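Local coordinates for protein OBCA, Oxalate Biosynthetic Component A (Burkholderia glumae, PDB 4NNB) that belongs to the oxalate biosynthetic component A proteins, with an N-terminal domain and a TIM-barrel-type domain, and holds a magnesium ion and an oxaloacetate ion, at residues E24-P29 with Q155-P160; D52-V57 with G242-G247. All blocks are in the same frame, centred on the assembly; numbering follows the deposited sequence.

Contact 1 of 2, residues E24-P29 with Q155-P160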
loop_
_atom_site.group_PDB
_atom_site.type_symbol
_atom_site.label_atom_id
_atom_site.label_comp_id
_atom_site.label_asym_id
_atom_site.label_seq_id
_atom_site.Cartn_x
_atom_site.Cartn_y
_atom_site.Cartn_z
ATOM N N GLU A 24 17.243 -5.996 10.901
ATOM C CA GLU A 24 18.484 -5.764 10.163
ATOM C C GLU A 24 19.009 -4.375 10.452
ATOM O O GLU A 24 18.248 -3.489 10.850
ATOM C CB GLU A 24 18.306 -5.960 8.641
ATOM C CG GLU A 24 18.293 -7.439 8.215
ATOM C CD GLU A 24 18.642 -7.682 6.733
ATOM O OE1 GLU A 24 18.678 -6.729 5.922
ATOM O OE2 GLU A 24 18.888 -8.860 6.390
ATOM N N ALA A 25 20.314 -4.188 10.255
ATOM C CA ALA A 25 20.946 -2.888 10.445
ATOM C C ALA A 25 20.257 -1.822 9.607
ATOM O O ALA A 25 19.806 -2.091 8.495
ATOM C CB ALA A 25 22.412 -2.962 10.090
ATOM N N THR A 26 20.198 -0.603 10.134
ATOM C CA THR A 26 19.538 0.486 9.426
ATOM C C THR A 26 20.502 1.617 9.120
ATOM O O THR A 26 20.121 2.626 8.525
ATOM C CB THR A 26 18.336 1.033 10.217
ATOM O OG1 THR A 26 18.771 1.462 11.519
ATOM C CG2 THR A 26 17.266 -0.046 10.364
ATOM N N PHE A 27 21.757 1.439 9.517
ATOM C CA PHE A 27 22.793 2.428 9.243
ATOM C C PHE A 27 24.120 1.723 8.986
ATOM O O PHE A 27 24.513 0.810 9.725
ATOM C CB PHE A 27 22.926 3.410 10.411
ATOM C CG PHE A 27 24.062 4.399 10.266
ATOM C CD1 PHE A 27 24.001 5.422 9.328
ATOM C CD2 PHE A 27 25.177 4.315 11.088
ATOM C CE1 PHE A 27 25.040 6.335 9.198
ATOM C CE2 PHE A 27 26.224 5.227 10.964
ATOM C CZ PHE A 27 26.153 6.238 10.021
ATOM N N ILE A 28 24.789 2.130 7.915
ATOM C CA ILE A 28 26.097 1.594 7.569
ATOM C C ILE A 28 27.064 2.755 7.504
ATOM O O ILE A 28 26.983 3.581 6.599
ATOM C CB ILE A 28 26.076 0.878 6.201
ATOM C CG1 ILE A 28 25.051 -0.259 6.213
ATOM C CG2 ILE A 28 27.458 0.354 5.852
ATOM C CD1 ILE A 28 24.772 -0.876 4.853
ATOM N N PRO A 29 27.975 2.834 8.480
ATOM C CA PRO A 29 28.993 3.893 8.537
ATOM C C PRO A 29 29.960 3.863 7.342
ATOM O O PRO A 29 30.454 2.796 6.975
ATOM C CB PRO A 29 29.742 3.590 9.841
ATOM C CG PRO A 29 29.463 2.140 10.128
ATOM C CD PRO A 29 28.081 1.893 9.610
ATOM N N GLN A 155 18.577 -4.923 18.303
ATOM C CA GLN A 155 18.093 -3.904 17.373
ATOM C C GLN A 155 19.257 -3.058 16.876
ATOM O O GLN A 155 20.305 -2.964 17.523
ATOM C CB GLN A 155 17.058 -2.977 18.036
ATOM C CG GLN A 155 17.682 -1.958 18.977
ATOM C CD GLN A 155 16.684 -1.293 19.903
ATOM O OE1 GLN A 155 16.765 -1.438 21.123
ATOM N NE2 GLN A 155 15.749 -0.547 19.329
ATOM N N HIS A 156 19.054 -2.430 15.726
ATOM C CA HIS A 156 20.031 -1.534 15.158
ATOM C C HIS A 156 19.237 -0.444 14.465
ATOM O O HIS A 156 19.021 -0.493 13.247
ATOM C CB HIS A 156 20.906 -2.289 14.160
ATOM C CG HIS A 156 22.137 -1.545 13.759
ATOM N ND1 HIS A 156 22.153 -0.636 12.727
ATOM C CD2 HIS A 156 23.393 -1.573 14.267
ATOM C CE1 HIS A 156 23.373 -0.132 12.611
ATOM N NE2 HIS A 156 24.138 -0.680 13.535
ATOM N N HIS A 157 18.793 0.535 15.248
ATOM C CA HIS A 157 17.837 1.526 14.769
ATOM C C HIS A 157 18.414 2.937 14.758
ATOM O O HIS A 157 18.858 3.448 15.794
ATOM C CB HIS A 157 16.545 1.458 15.593
ATOM C CG HIS A 157 15.786 0.181 15.406
ATOM N ND1 HIS A 157 14.848 -0.270 16.308
ATOM C CD2 HIS A 157 15.825 -0.737 14.410
ATOM C CE1 HIS A 157 14.346 -1.416 15.881
ATOM N NE2 HIS A 157 14.922 -1.722 14.733
ATOM N N TYR A 158 18.383 3.555 13.576
ATOM C CA TYR A 158 19.054 4.831 13.322
ATOM C C TYR A 158 18.089 5.973 12.967
ATOM O O TYR A 158 17.147 5.794 12.196
ATOM C CB TYR A 158 20.080 4.626 12.198
ATOM C CG TYR A 158 20.771 5.875 11.681
ATOM C CD1 TYR A 158 20.233 6.611 10.634
ATOM C CD2 TYR A 158 21.978 6.295 12.221
ATOM C CE1 TYR A 158 20.870 7.738 10.150
ATOM C CE2 TYR A 158 22.625 7.423 11.750
ATOM C CZ TYR A 158 22.069 8.139 10.715
ATOM O OH TYR A 158 22.716 9.261 10.242
ATOM N N LEU A 159 18.346 7.152 13.525
ATOM C CA LEU A 159 17.624 8.366 13.156
ATOM C C LEU A 159 18.612 9.311 12.443
ATOM O O LEU A 159 19.717 9.515 12.929
ATOM C CB LEU A 159 17.046 9.030 14.409
ATOM C CG LEU A 159 16.128 8.143 15.258
ATOM C CD1 LEU A 159 15.630 8.864 16.506
ATOM C CD2 LEU A 159 14.949 7.623 14.430
ATOM N N PRO A 160 18.217 9.887 11.290
ATOM C CA PRO A 160 19.122 10.713 10.469
ATOM C C PRO A 160 19.389 12.106 11.048
ATOM O O PRO A 160 18.588 12.597 11.845
ATOM C CB PRO A 160 18.348 10.845 9.152
ATOM C CG PRO A 160 16.919 10.825 9.580
ATOM C CD PRO A 160 16.879 9.782 10.678
HETATM O O HOH W 1 17.394 -3.632 13.766
#
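Phe27 and Tyr158 form an offset stack, with ring centroids 4.2 Å apart and planes turned by only 4°. Tyr158 CE2 comes 3.4 Å from Phe27 CD1, displaced toward the rim, while the backbone N of Pro29 lies over the opposite face of Phe27. The His156 ring offers one face to Ala25 CB, a CH-pi contact 3.9 Å from its centroid. Hydrogen bonds gather on Thr26. Its N donates to His156 ND1 (3.2 Å) from 21° out of the ring plane. Its OG1, placed between backbone N and carbonyl carbon (chi1 57°), donates to His156 O (2.6 Å) and receives a weak bond from Tyr158 N (3.0 Å). One water accepts from His156 N (2.8 Å) and donates to Glu24 O (3.0 Å). His157, whose CB points away, is hydrogen-bonded through NE2 to Pro22 O. The run into strand 27-29, and Phe27 on it, meets strand 155-159; each strand is outermost, within this chain, in its own three-stranded antiparallel sheet. Phe27 O, buried beside His156 CE1, has no hydrogen-bond partner in the model. Because His156 ND1 accepts an amide proton, that ring is probably neutral and protonated at NE2.

Contact 2 of 2, residues D52-V57 with G242-G247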
loop_
_atom_site.group_PDB
_atom_site.type_symbol
_atom_site.label_atom_id
_atom_site.label_comp_id
_atom_site.label_asym_id
_atom_site.label_seq_id
_atom_site.Cartn_x
_atom_site.Cartn_y
_atom_site.Cartn_z
ATOM N N ASP A 52 18.474 -0.287 -3.489
ATOM C CA ASP A 52 17.522 -0.853 -2.542
ATOM C C ASP A 52 16.910 0.201 -1.618
ATOM O O ASP A 52 16.197 -0.137 -0.674
ATOM C CB ASP A 52 18.212 -1.928 -1.709
ATOM C CG ASP A 52 17.246 -2.925 -1.135
ATOM O OD1 ASP A 52 17.324 -3.192 0.078
ATOM O OD2 ASP A 52 16.426 -3.462 -1.904
ATOM N N GLY A 53 17.199 1.475 -1.871
ATOM C CA GLY A 53 16.558 2.555 -1.137
ATOM C C GLY A 53 17.368 3.225 -0.035
ATOM O O GLY A 53 16.901 4.198 0.561
ATOM N N TRP A 54 18.565 2.712 0.247
ATOM C CA TRP A 54 19.451 3.345 1.219
ATOM C C TRP A 54 19.815 4.724 0.709
ATOM O O TRP A 54 19.902 4.936 -0.500
ATOM C CB TRP A 54 20.717 2.509 1.440
ATOM C CG TRP A 54 20.469 1.235 2.185
ATOM C CD1 TRP A 54 19.823 0.132 1.725
ATOM C CD2 TRP A 54 20.869 0.937 3.530
ATOM N NE1 TRP A 54 19.790 -0.839 2.700
ATOM C CE2 TRP A 54 20.428 -0.372 3.815
ATOM C CE3 TRP A 54 21.562 1.642 4.515
ATOM C CZ2 TRP A 54 20.651 -0.982 5.052
ATOM C CZ3 TRP A 54 21.788 1.038 5.730
ATOM C CH2 TRP A 54 21.331 -0.261 5.993
ATOM N N GLU A 55 20.009 5.663 1.626
ATOM C CA GLU A 55 20.324 7.034 1.252
ATOM C C GLU A 55 21.595 7.518 1.967
ATOM O O GLU A 55 21.869 7.128 3.105
ATOM C CB GLU A 55 19.121 7.952 1.528
ATOM C CG GLU A 55 19.356 9.073 2.544
ATOM C CD GLU A 55 18.079 9.854 2.860
ATOM O OE1 GLU A 55 18.088 10.666 3.813
ATOM O OE2 GLU A 55 17.069 9.656 2.148
ATOM N N VAL A 56 22.386 8.342 1.283
ATOM C CA VAL A 56 23.610 8.886 1.868
ATOM C C VAL A 56 23.282 9.932 2.932
ATOM O O VAL A 56 22.467 10.824 2.697
ATOM C CB VAL A 56 24.528 9.517 0.785
ATOM C CG1 VAL A 56 25.619 10.353 1.427
ATOM C CG2 VAL A 56 25.139 8.430 -0.090
ATOM N N VAL A 57 23.909 9.820 4.102
ATOM C CA VAL A 57 23.716 10.811 5.162
ATOM C C VAL A 57 25.036 11.327 5.734
ATOM O O VAL A 57 26.021 10.588 5.817
ATOM C CB VAL A 57 22.843 10.254 6.320
ATOM C CG1 VAL A 57 21.391 10.123 5.882
ATOM C CG2 VAL A 57 23.397 8.923 6.815
ATOM N N GLY A 242 27.573 -6.718 10.129
ATOM C CA GLY A 242 26.753 -7.895 9.908
ATOM C C GLY A 242 26.130 -7.919 8.523
ATOM O O GLY A 242 26.587 -7.229 7.611
ATOM N N VAL A 243 25.073 -8.707 8.368
ATOM C CA VAL A 243 24.462 -8.904 7.058
ATOM C C VAL A 243 23.263 -7.986 6.818
ATOM O O VAL A 243 22.394 -7.829 7.675
ATOM C CB VAL A 243 24.028 -10.377 6.866
ATOM C CG1 VAL A 243 23.460 -10.600 5.473
ATOM C CG2 VAL A 243 25.200 -11.310 7.127
ATOM N N VAL A 244 23.241 -7.370 5.645
ATOM C CA VAL A 244 22.084 -6.646 5.168
ATOM C C VAL A 244 21.558 -7.390 3.922
ATOM O O VAL A 244 22.347 -7.865 3.101
ATOM C CB VAL A 244 22.454 -5.172 4.883
ATOM C CG1 VAL A 244 21.524 -4.557 3.872
ATOM C CG2 VAL A 244 22.436 -4.364 6.194
ATOM N N THR A 245 20.239 -7.530 3.806
ATOM C CA THR A 245 19.624 -8.247 2.682
ATOM C C THR A 245 18.951 -7.257 1.738
ATOM O O THR A 245 18.119 -6.460 2.168
ATOM C CB THR A 245 18.562 -9.230 3.189
ATOM O OG1 THR A 245 19.131 -10.061 4.207
ATOM C CG2 THR A 245 18.012 -10.107 2.056
ATOM N N VAL A 246 19.312 -7.296 0.461
ATOM C CA VAL A 246 18.692 -6.421 -0.534
ATOM C C VAL A 246 17.880 -7.208 -1.572
ATOM O O VAL A 246 18.033 -8.426 -1.701
ATOM C CB VAL A 246 19.730 -5.556 -1.242
ATOM C CG1 VAL A 246 20.467 -4.708 -0.233
ATOM C CG2 VAL A 246 20.717 -6.430 -1.992
ATOM N N GLY A 247 17.025 -6.499 -2.305
ATOM C CA GLY A 247 16.106 -7.111 -3.256
ATOM C C GLY A 247 15.069 -6.116 -3.759
ATOM O O GLY A 247 14.616 -5.253 -3.004
HETATM O O HOH W 2 18.046 -3.173 2.947
#
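The Trp54 indole and the Asp52 carboxylate are the two flat groups that meet strand 242-246 and Gly247 just past it. The methyls of Val244 approach the benzo end of the indole obliquely, the two side chains reaching toward each other tip to tip, with Val244 CG1 3.9 Å from Trp54 CZ2. Over the plane of the carboxylate, 59° out of it, stands the backbone N of Gly247, which donates to Asp52 OD2 along a nearly straight bond (3.1 Å, N-H...O 165°). Both flat groups follow the end of helix 41-51, which closes in a Schellman motif: Asp52 is the first residue to leave the helical conformation, and Gly53, with positive phi, is the C-prime residue that turns the chain toward Trp54 and strand 55-57.

With CG anti to the backbone N (chi1 -157°), the carboxylate carbon of Asp52 is carried up to Val246, whose CG1 comes 3.5 Å from Asp52 OD1. Asp52 OD2 also lies 2.8 Å from Gly247 O. Both are acceptors and would repel each other, but Lys18 NZ meets the pair, with a salt bridge to OD2 and a hydrogen bond to Gly247 O. Its positive charge probably offsets that repulsion and keeps Asp52 ionised. Strand 242-246 pairs with strand 234-238 as a two-stranded antiparallel hairpin, so the contact joins the end of helix 41-51 to the hairpin's second strand and to Gly247. A water bridges the indole and the carboxylate: it accepts from Trp54 NE1 (2.9 Å), donates to Asp52 OD1 (3.0 Å), and gives a weak bond of 3.4 Å to Thr245 O.

Both contacts are buried, yet both lie more than 20 Å from the centre of the chain, so neither belongs to the middle of the protein. They share the sheet of strands 27-29, 189-191 and 55-57: contact 1 joins one outermost strand to the sheet of strand 155-159, and contact 2 joins the residues leading into the other outermost strand, 55-57, to strand 242-246 of a hairpin. Contact 1 relies on stacked rings and a shared hydroxyl; contact 2 depends more on charge, at a helix end, with less surface buried. They touch directly: Glu24 OE2 lies 2.5 Å from Thr245 OG1, a probable hydrogen bond, and Tyr158 OH packs 3.5 Å from Val57 CG2.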